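Local coordinates for putative cyclohexadienyl dehydrogenase and ADH prephenate dehydrogenase (Rhizobium meliloti, PDB 4WJI), which is a cyclohexadienyl dehydrogenase of tyrosine biosynthesis that binds NADP and tyrosine and probably converts prephenate into 4-hydroxyphenylpyruvate by oxidative decarboxylation, at the interface of chains A and B. Sequence-based numbering; all coordinates share one arbitrary frame. Chains: chain A/B, Putative cyclohexadienyl dehydrogenase and ADH prephenate dehydrogenase.

Contact 1: the interface of chains A and B. Residues chain A 128, 217, 222, 225-226, 229; chain B 282-283, 286.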
loop_
_atom_site.group_PDB
_atom_site.type_symbol
_atom_site.label_atom_id
_atom_site.label_comp_id
_atom_site.label_asym_id
_atom_site.label_seq_id
_atom_site.Cartn_x
_atom_site.Cartn_y
_atom_site.Cartn_z
ATOM N N GLU A 128 -6.533 1.295 9.341
ATOM C CA GLU A 128 -5.571 2.139 10.052
ATOM C C GLU A 128 -6.151 3.016 11.151
ATOM O O GLU A 128 -5.404 3.777 11.807
ATOM C CB GLU A 128 -4.838 3.026 9.037
ATOM C CG GLU A 128 -5.663 4.201 8.436
ATOM C CD GLU A 128 -6.552 3.861 7.242
ATOM O OE1 GLU A 128 -6.880 2.643 6.967
ATOM O OE2 GLU A 128 -6.917 4.828 6.519
ATOM N N SER A 217 1.962 12.286 -4.038
ATOM C CA SER A 217 1.894 10.988 -3.363
ATOM C C SER A 217 1.167 9.873 -4.111
ATOM O O SER A 217 1.393 8.684 -3.790
ATOM C CB SER A 217 1.303 11.169 -1.954
ATOM O OG SER A 217 -0.000 11.736 -2.022
ATOM N N ARG A 222 1.614 7.206 -1.265
ATOM C CA ARG A 222 0.398 7.206 -0.483
ATOM C C ARG A 222 0.052 5.823 0.130
ATOM O O ARG A 222 -0.455 5.773 1.279
ATOM C CB ARG A 222 -0.786 7.817 -1.226
ATOM C CG ARG A 222 -1.191 6.982 -2.408
ATOM C CD ARG A 222 -2.372 7.633 -3.145
ATOM N NE ARG A 222 -2.722 6.894 -4.354
ATOM C CZ ARG A 222 -3.822 7.120 -5.067
ATOM N NH1 ARG A 222 -4.647 8.088 -4.714
ATOM N NH2 ARG A 222 -4.084 6.355 -6.117
ATOM N N THR A 225 1.869 5.486 3.378
ATOM C CA THR A 225 1.382 6.437 4.396
ATOM C C THR A 225 0.150 5.898 5.142
ATOM O O THR A 225 -0.049 6.260 6.300
ATOM C CB THR A 225 1.064 7.859 3.848
ATOM O OG1 THR A 225 -0.083 7.818 2.966
ATOM C CG2 THR A 225 2.291 8.463 3.171
ATOM N N ARG A 226 -0.697 5.109 4.479
ATOM C CA ARG A 226 -1.886 4.557 5.138
ATOM C C ARG A 226 -1.429 3.669 6.327
ATOM O O ARG A 226 -1.926 3.812 7.448
ATOM C CB ARG A 226 -2.775 3.772 4.181
ATOM C CG ARG A 226 -4.131 3.445 4.833
ATOM C CD ARG A 226 -4.947 2.515 3.951
ATOM N NE ARG A 226 -4.373 1.174 3.870
ATOM C CZ ARG A 226 -4.477 0.237 4.812
ATOM N NH1 ARG A 226 -5.189 0.472 5.911
ATOM N NH2 ARG A 226 -3.826 -0.914 4.656
ATOM N N ALA A 229 0.003 5.495 9.324
ATOM C CA ALA A 229 -0.963 6.273 10.111
ATOM C C ALA A 229 -1.651 5.511 11.245
ATOM O O ALA A 229 -2.515 6.082 11.956
ATOM C CB ALA A 229 -2.018 6.846 9.205
ATOM N N ILE B 282 1.877 13.136 7.965
ATOM C CA ILE B 282 1.944 13.106 6.524
ATOM C C ILE B 282 0.635 12.535 5.972
ATOM O O ILE B 282 0.071 13.039 5.002
ATOM C CB ILE B 282 3.193 12.261 6.063
ATOM C CG1 ILE B 282 4.493 12.915 6.594
ATOM C CG2 ILE B 282 3.162 12.033 4.567
ATOM C CD1 ILE B 282 4.782 12.754 8.113
ATOM N N ARG B 283 0.142 11.456 6.581
ATOM C CA ARG B 283 -1.088 10.843 6.087
ATOM C C ARG B 283 -2.249 11.816 6.205
ATOM O O ARG B 283 -3.104 11.954 5.321
ATOM C CB ARG B 283 -1.443 9.581 6.890
ATOM C CG ARG B 283 -2.758 8.968 6.421
ATOM C CD ARG B 283 -2.703 8.503 4.995
ATOM N NE ARG B 283 -3.922 7.825 4.594
ATOM C CZ ARG B 283 -4.067 7.221 3.411
ATOM N NH1 ARG B 283 -3.051 7.222 2.531
ATOM N NH2 ARG B 283 -5.202 6.622 3.102
ATOM N N ILE B 286 -2.200 14.246 3.365
ATOM C CA ILE B 286 -2.636 13.622 2.132
ATOM C C ILE B 286 -4.138 13.490 2.068
ATOM O O ILE B 286 -4.767 13.724 1.025
ATOM C CB ILE B 286 -1.898 12.275 1.955
ATOM C CG1 ILE B 286 -0.416 12.552 1.614
ATOM C CG2 ILE B 286 -2.551 11.344 0.882
ATOM C CD1 ILE B 286 0.462 11.321 1.759
HETATM O O HOH W 1 -6.030 7.406 6.468
#
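With CG anti to its backbone N (chi1 178°) and a bend at chi2 (63°), B:Arg283 lays its side chain along helix 221-227 of the other subunit, over A:Thr225 and A:Arg226, and onto A:Ala229 just beyond it. This is part of the dimer interface of a prephenate/arogenate dehydrogenase family enzyme. One edge of the guanidinium faces A:Thr225: B:Arg283 NH1 donates to the hydroxyl A:Thr225 OG1 at 3.1 Å (155° at H), nearly in the guanidinium plane. A:Thr225 OG1 in turn donates to A:Arg222 O at 2.7 Å, which fixes the hydroxyl's rotation. Another edge meets a water, hydrogen-bonded with B:Arg283 NE at 2.9 Å and with the carboxylate OE2 of A:Glu128 at 2.7 Å. A:Glu128 OE1 also pairs with A:Arg226 NH1 at 2.9 Å in a salt bridge. A:Glu128 and A:Arg226 line the tyrosine pocket of chain A, and the water thereby ties that pocket to the partner chain. The two guanidiniums stand almost perpendicular, and A:Arg226 CB sits over the face of the B:Arg283 group, 3.8 Å from CZ. Nearer the backbone, B:Arg283 CG packs on A:Ala229 CB at 3.6 Å. B:Ile286 points CD1 tip to tip at A:Thr225 CG2, 3.7 Å away.

Contact 2: the interface of chains A and B. Residues chain A 194-195, 198, 224, 253; chain B 194, 198, 224, 253.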
loop_
_atom_site.group_PDB
_atom_site.type_symbol
_atom_site.label_atom_id
_atom_site.label_comp_id
_atom_site.label_asym_id
_atom_site.label_seq_id
_atom_site.Cartn_x
_atom_site.Cartn_y
_atom_site.Cartn_z
ATOM N N ILE A 194 8.539 -1.274 7.574
ATOM C CA ILE A 194 9.092 -0.707 6.371
ATOM C C ILE A 194 8.305 0.530 5.926
ATOM O O ILE A 194 8.900 1.504 5.467
ATOM C CB ILE A 194 9.170 -1.798 5.255
ATOM C CG1 ILE A 194 10.133 -2.937 5.625
ATOM C CG2 ILE A 194 9.629 -1.229 3.968
ATOM C CD1 ILE A 194 11.521 -2.549 6.027
ATOM N N ALA A 195 6.965 0.485 6.057
ATOM C CA ALA A 195 6.161 1.669 5.748
ATOM C C ALA A 195 6.506 2.840 6.676
ATOM O O ALA A 195 6.697 3.960 6.222
ATOM C CB ALA A 195 4.682 1.354 5.850
ATOM N N ILE A 198 9.943 4.250 5.464
ATOM C CA ILE A 198 9.981 5.074 4.261
ATOM C C ILE A 198 9.305 6.429 4.471
ATOM O O ILE A 198 9.780 7.424 3.947
ATOM C CB ILE A 198 9.532 4.328 3.035
ATOM C CG1 ILE A 198 9.950 5.106 1.774
ATOM C CG2 ILE A 198 8.083 4.090 3.056
ATOM C CD1 ILE A 198 9.766 4.318 0.505
ATOM N N PHE A 224 1.961 3.563 1.375
ATOM C CA PHE A 224 2.753 3.349 2.575
ATOM C C PHE A 224 2.285 4.278 3.715
ATOM O O PHE A 224 2.326 3.924 4.925
ATOM C CB PHE A 224 4.224 3.655 2.303
ATOM C CG PHE A 224 4.919 2.653 1.441
ATOM C CD1 PHE A 224 4.769 2.679 0.062
ATOM C CD2 PHE A 224 5.778 1.734 2.005
ATOM C CE1 PHE A 224 5.410 1.738 -0.734
ATOM C CE2 PHE A 224 6.467 0.812 1.212
ATOM C CZ PHE A 224 6.289 0.816 -0.162
ATOM N N PHE A 253 15.331 -9.098 4.730
ATOM C CA PHE A 253 14.949 -7.948 3.909
ATOM C C PHE A 253 16.167 -7.101 3.545
ATOM O O PHE A 253 16.324 -6.703 2.391
ATOM C CB PHE A 253 13.910 -7.092 4.668
ATOM C CG PHE A 253 13.589 -5.785 3.989
ATOM C CD1 PHE A 253 14.362 -4.658 4.232
ATOM C CD2 PHE A 253 12.528 -5.677 3.088
ATOM C CE1 PHE A 253 14.134 -3.467 3.575
ATOM C CE2 PHE A 253 12.276 -4.468 2.449
ATOM C CZ PHE A 253 13.073 -3.368 2.695
ATOM N N ILE B 194 11.104 -0.748 -2.835
ATOM C CA ILE B 194 10.934 -1.355 -1.540
ATOM C C ILE B 194 9.809 -2.395 -1.556
ATOM O O ILE B 194 9.933 -3.444 -0.924
ATOM C CB ILE B 194 10.708 -0.249 -0.460
ATOM C CG1 ILE B 194 11.934 0.665 -0.301
ATOM C CG2 ILE B 194 10.417 -0.835 0.868
ATOM C CD1 ILE B 194 13.249 -0.001 -0.052
ATOM N N ILE B 198 10.310 -6.336 -0.578
ATOM C CA ILE B 198 9.641 -7.095 0.473
ATOM C C ILE B 198 8.887 -8.302 -0.082
ATOM O O ILE B 198 8.872 -9.345 0.553
ATOM C CB ILE B 198 8.841 -6.219 1.397
ATOM C CG1 ILE B 198 8.486 -7.004 2.674
ATOM C CG2 ILE B 198 7.634 -5.708 0.735
ATOM C CD1 ILE B 198 7.904 -6.138 3.758
ATOM N N PHE B 224 1.643 -3.934 -0.505
ATOM C CA PHE B 224 2.915 -3.933 -1.208
ATOM C C PHE B 224 2.844 -4.806 -2.478
ATOM O O PHE B 224 3.494 -4.523 -3.522
ATOM C CB PHE B 224 4.015 -4.504 -0.315
ATOM C CG PHE B 224 4.425 -3.615 0.813
ATOM C CD1 PHE B 224 3.667 -3.547 1.973
ATOM C CD2 PHE B 224 5.605 -2.906 0.741
ATOM C CE1 PHE B 224 4.048 -2.712 3.015
ATOM C CE2 PHE B 224 6.025 -2.099 1.801
ATOM C CZ PHE B 224 5.249 -2.004 2.945
ATOM N N PHE B 253 17.245 5.744 3.128
ATOM C CA PHE B 253 16.321 4.728 3.634
ATOM C C PHE B 253 17.055 3.680 4.469
ATOM O O PHE B 253 16.593 3.314 5.550
ATOM C CB PHE B 253 15.592 4.054 2.449
ATOM C CG PHE B 253 14.755 2.867 2.849
ATOM C CD1 PHE B 253 15.321 1.601 2.929
ATOM C CD2 PHE B 253 13.403 3.006 3.168
ATOM C CE1 PHE B 253 14.596 0.509 3.356
ATOM C CE2 PHE B 253 12.662 1.900 3.567
ATOM C CZ PHE B 253 13.256 0.657 3.656
#
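Between A:Phe253 and B:Ile198, and through the rest of this patch, the two chains touch by carbon alone; no polar atom bonds across. The patch surrounds the two-fold axis of the dimer, and each contact recurs with the chains exchanged. A:Ile194 and B:Ile194 cross obliquely at the axis, each offering the methyl CG2 that lies anti to its own backbone N. The CG2 atoms of A:Ile194 and B:Ile194 are 3.2 Å apart, tighter than ordinary van der Waals packing. Beside them A:Phe224 and B:Phe224 meet edge to face, with ring planes 81° apart and centroids separated by 4.8 Å, though the fine placement of these two rings is doubtful. A:Ala195 CA abuts the edge of the A:Phe224 ring, in its plane. The A:Phe253 ring, its CG anti to the backbone N (chi1 172°), reaches in from helix 243-265. A:Phe253 CE2 rests 4.0 Å from B:Ile198 CB. A:Phe253 CZ is 4.1 Å from B:Ile194 CG2. At the rim, A:Phe253 CE1 meets B:Phe253 CE1 tip to tip at 4.0 Å. A:Ile194 CD1 covers one face of the A:Phe253 ring, off centre. An alanine in place of A:Phe253 would probably open a gap beside B:Ile198 and B:Ile194 and leave B:Phe253 without its tip contact. The patch forms an apolar centre on the two-fold and probably helps hold the dehydrogenase dimer together.

Contact 3: the interface of chains A and B. Residues chain A 193-194, 197, 200-201, 250; chain B 253, 256-257, 260.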
loop_
_atom_site.group_PDB
_atom_site.type_symbol
_atom_site.label_atom_id
_atom_site.label_comp_id
_atom_site.label_asym_id
_atom_site.label_seq_id
_atom_site.Cartn_x
_atom_site.Cartn_y
_atom_site.Cartn_z
ATOM N N ILE A 193 6.670 -1.927 9.593
ATOM C CA ILE A 193 7.954 -1.331 9.941
ATOM C C ILE A 193 8.595 -0.612 8.738
ATOM O O ILE A 193 9.053 0.517 8.890
ATOM C CB ILE A 193 8.901 -2.394 10.496
ATOM C CG1 ILE A 193 8.411 -2.805 11.892
ATOM C CG2 ILE A 193 10.357 -1.928 10.514
ATOM C CD1 ILE A 193 8.984 -4.139 12.380
ATOM N N ILE A 194 8.539 -1.274 7.574
ATOM C CA ILE A 194 9.092 -0.707 6.371
ATOM C C ILE A 194 8.305 0.530 5.926
ATOM O O ILE A 194 8.900 1.504 5.467
ATOM C CB ILE A 194 9.170 -1.798 5.255
ATOM C CG1 ILE A 194 10.133 -2.937 5.625
ATOM C CG2 ILE A 194 9.629 -1.229 3.968
ATOM C CD1 ILE A 194 11.521 -2.549 6.027
ATOM N N ASN A 197 9.288 3.329 8.073
ATOM C CA ASN A 197 10.637 3.759 7.756
ATOM C C ASN A 197 10.659 4.635 6.517
ATOM O O ASN A 197 11.311 5.694 6.517
ATOM C CB ASN A 197 11.596 2.597 7.587
ATOM C CG ASN A 197 13.032 3.075 7.625
ATOM O OD1 ASN A 197 13.499 3.564 8.674
ATOM N ND2 ASN A 197 13.732 2.971 6.520
ATOM N N GLY A 200 9.210 8.055 7.283
ATOM C CA GLY A 200 10.183 8.824 8.044
ATOM C C GLY A 200 11.315 9.385 7.177
ATOM O O GLY A 200 11.765 10.504 7.370
ATOM N N THR A 201 11.788 8.580 6.239
ATOM C CA THR A 201 12.829 8.991 5.317
ATOM C C THR A 201 12.421 10.260 4.540
ATOM O O THR A 201 13.222 11.217 4.396
ATOM C CB THR A 201 13.248 7.831 4.376
ATOM O OG1 THR A 201 13.692 6.731 5.162
ATOM C CG2 THR A 201 14.402 8.235 3.425
ATOM N N LEU A 250 13.744 -8.650 9.262
ATOM C CA LEU A 250 14.484 -7.445 8.883
ATOM C C LEU A 250 15.847 -7.810 8.292
ATOM O O LEU A 250 16.266 -7.182 7.301
ATOM C CB LEU A 250 14.680 -6.465 10.031
ATOM C CG LEU A 250 13.522 -5.572 10.377
ATOM C CD1 LEU A 250 13.749 -4.920 11.720
ATOM C CD2 LEU A 250 13.350 -4.481 9.333
ATOM N N PHE B 253 17.245 5.744 3.128
ATOM C CA PHE B 253 16.321 4.728 3.634
ATOM C C PHE B 253 17.055 3.680 4.469
ATOM O O PHE B 253 16.593 3.314 5.550
ATOM C CB PHE B 253 15.592 4.054 2.449
ATOM C CG PHE B 253 14.755 2.867 2.849
ATOM C CD1 PHE B 253 15.321 1.601 2.929
ATOM C CD2 PHE B 253 13.403 3.006 3.168
ATOM C CE1 PHE B 253 14.596 0.509 3.356
ATOM C CE2 PHE B 253 12.662 1.900 3.567
ATOM C CZ PHE B 253 13.256 0.657 3.656
ATOM N N ASP B 256 18.302 4.911 7.833
ATOM C CA ASP B 256 17.170 5.031 8.760
ATOM C C ASP B 256 16.711 3.667 9.238
ATOM O O ASP B 256 16.413 3.490 10.453
ATOM C CB ASP B 256 16.025 5.753 8.065
ATOM C CG ASP B 256 16.263 7.274 7.916
ATOM O OD1 ASP B 256 17.300 7.830 8.397
ATOM O OD2 ASP B 256 15.411 7.950 7.281
ATOM N N LEU B 257 16.713 2.659 8.349
ATOM C CA LEU B 257 16.299 1.333 8.758
ATOM C C LEU B 257 17.278 0.716 9.750
ATOM O O LEU B 257 16.865 0.031 10.666
ATOM C CB LEU B 257 16.111 0.422 7.539
ATOM C CG LEU B 257 15.409 -0.898 7.820
ATOM C CD1 LEU B 257 13.991 -0.685 8.366
ATOM C CD2 LEU B 257 15.346 -1.792 6.585
ATOM N N LEU B 260 16.257 2.116 13.078
ATOM C CA LEU B 260 15.028 1.473 13.549
ATOM C C LEU B 260 15.285 0.029 14.022
ATOM O O LEU B 260 14.784 -0.384 15.059
ATOM C CB LEU B 260 13.976 1.515 12.433
ATOM C CG LEU B 260 12.531 1.172 12.730
ATOM C CD1 LEU B 260 12.028 1.875 13.958
ATOM C CD2 LEU B 260 11.701 1.569 11.503
#
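Polar bonds link A:Asn197 and A:Thr201 to the partner's B:Phe253 and B:Asp256. The carboxamide ND2 of A:Asn197 donates to B:Phe253 O at 3.0 Å (150° at H); the acceptor lies in the amide plane, though the donor is tilted from the carbonyl plane. One turn further on, the hydroxyl OG1 of A:Thr201 donates to the carboxylate OD2 of B:Asp256 at 3.0 Å, on its anti side. A:Thr201 OG1 also hydrogen-bonds A:Asn197 O at 2.9 Å, from above that carbonyl's plane, so the two acceptors must share the hydroxyl's one hydrogen. An amide-on-ring contact accompanies these bonds. With CG anti to its backbone N (chi1 -165°), A:Asn197 brings ND2 over one face of the B:Phe253 ring, toward the rim and 3.3 Å from CE2. Amide and ring are nearly perpendicular (80°), standing the amide on the face. Apolar packing takes over along the helix. B:Leu257 CD1 packs against both A:Ile194 CD1 (3.9 Å) and A:Leu250 CD2 (4.0 Å). B:Leu260 slants across A:Ile193, with CD2 3.9 Å from CG2. The site lies where helix 177-203 of chain A packs against helix 243-265 of chain B, A:Leu250 joining from chain A's own helix 243-265, within the helical dimerization region.

Contacts 2 and 3 are neighbours, the centres of their C-alpha atoms about 7 Å apart, and share A:Ile194 and B:Phe253; both draw on helices 177-203 and 243-265. Contact 1 lies about 14 Å from contact 2 and 15 Å from contact 3, centre to centre, and brings in helix 280-289 of chain B. Helix 221-227 joins contact 1 to contact 2, carrying A:Thr225 in one and A:Phe224 in the other. The interface thus runs from an apolar centre on the two-fold axis to flanks where polar bonds join the apolar packing, one of which reaches the tyrosine pocket, so dimer packing may help shape that pocket.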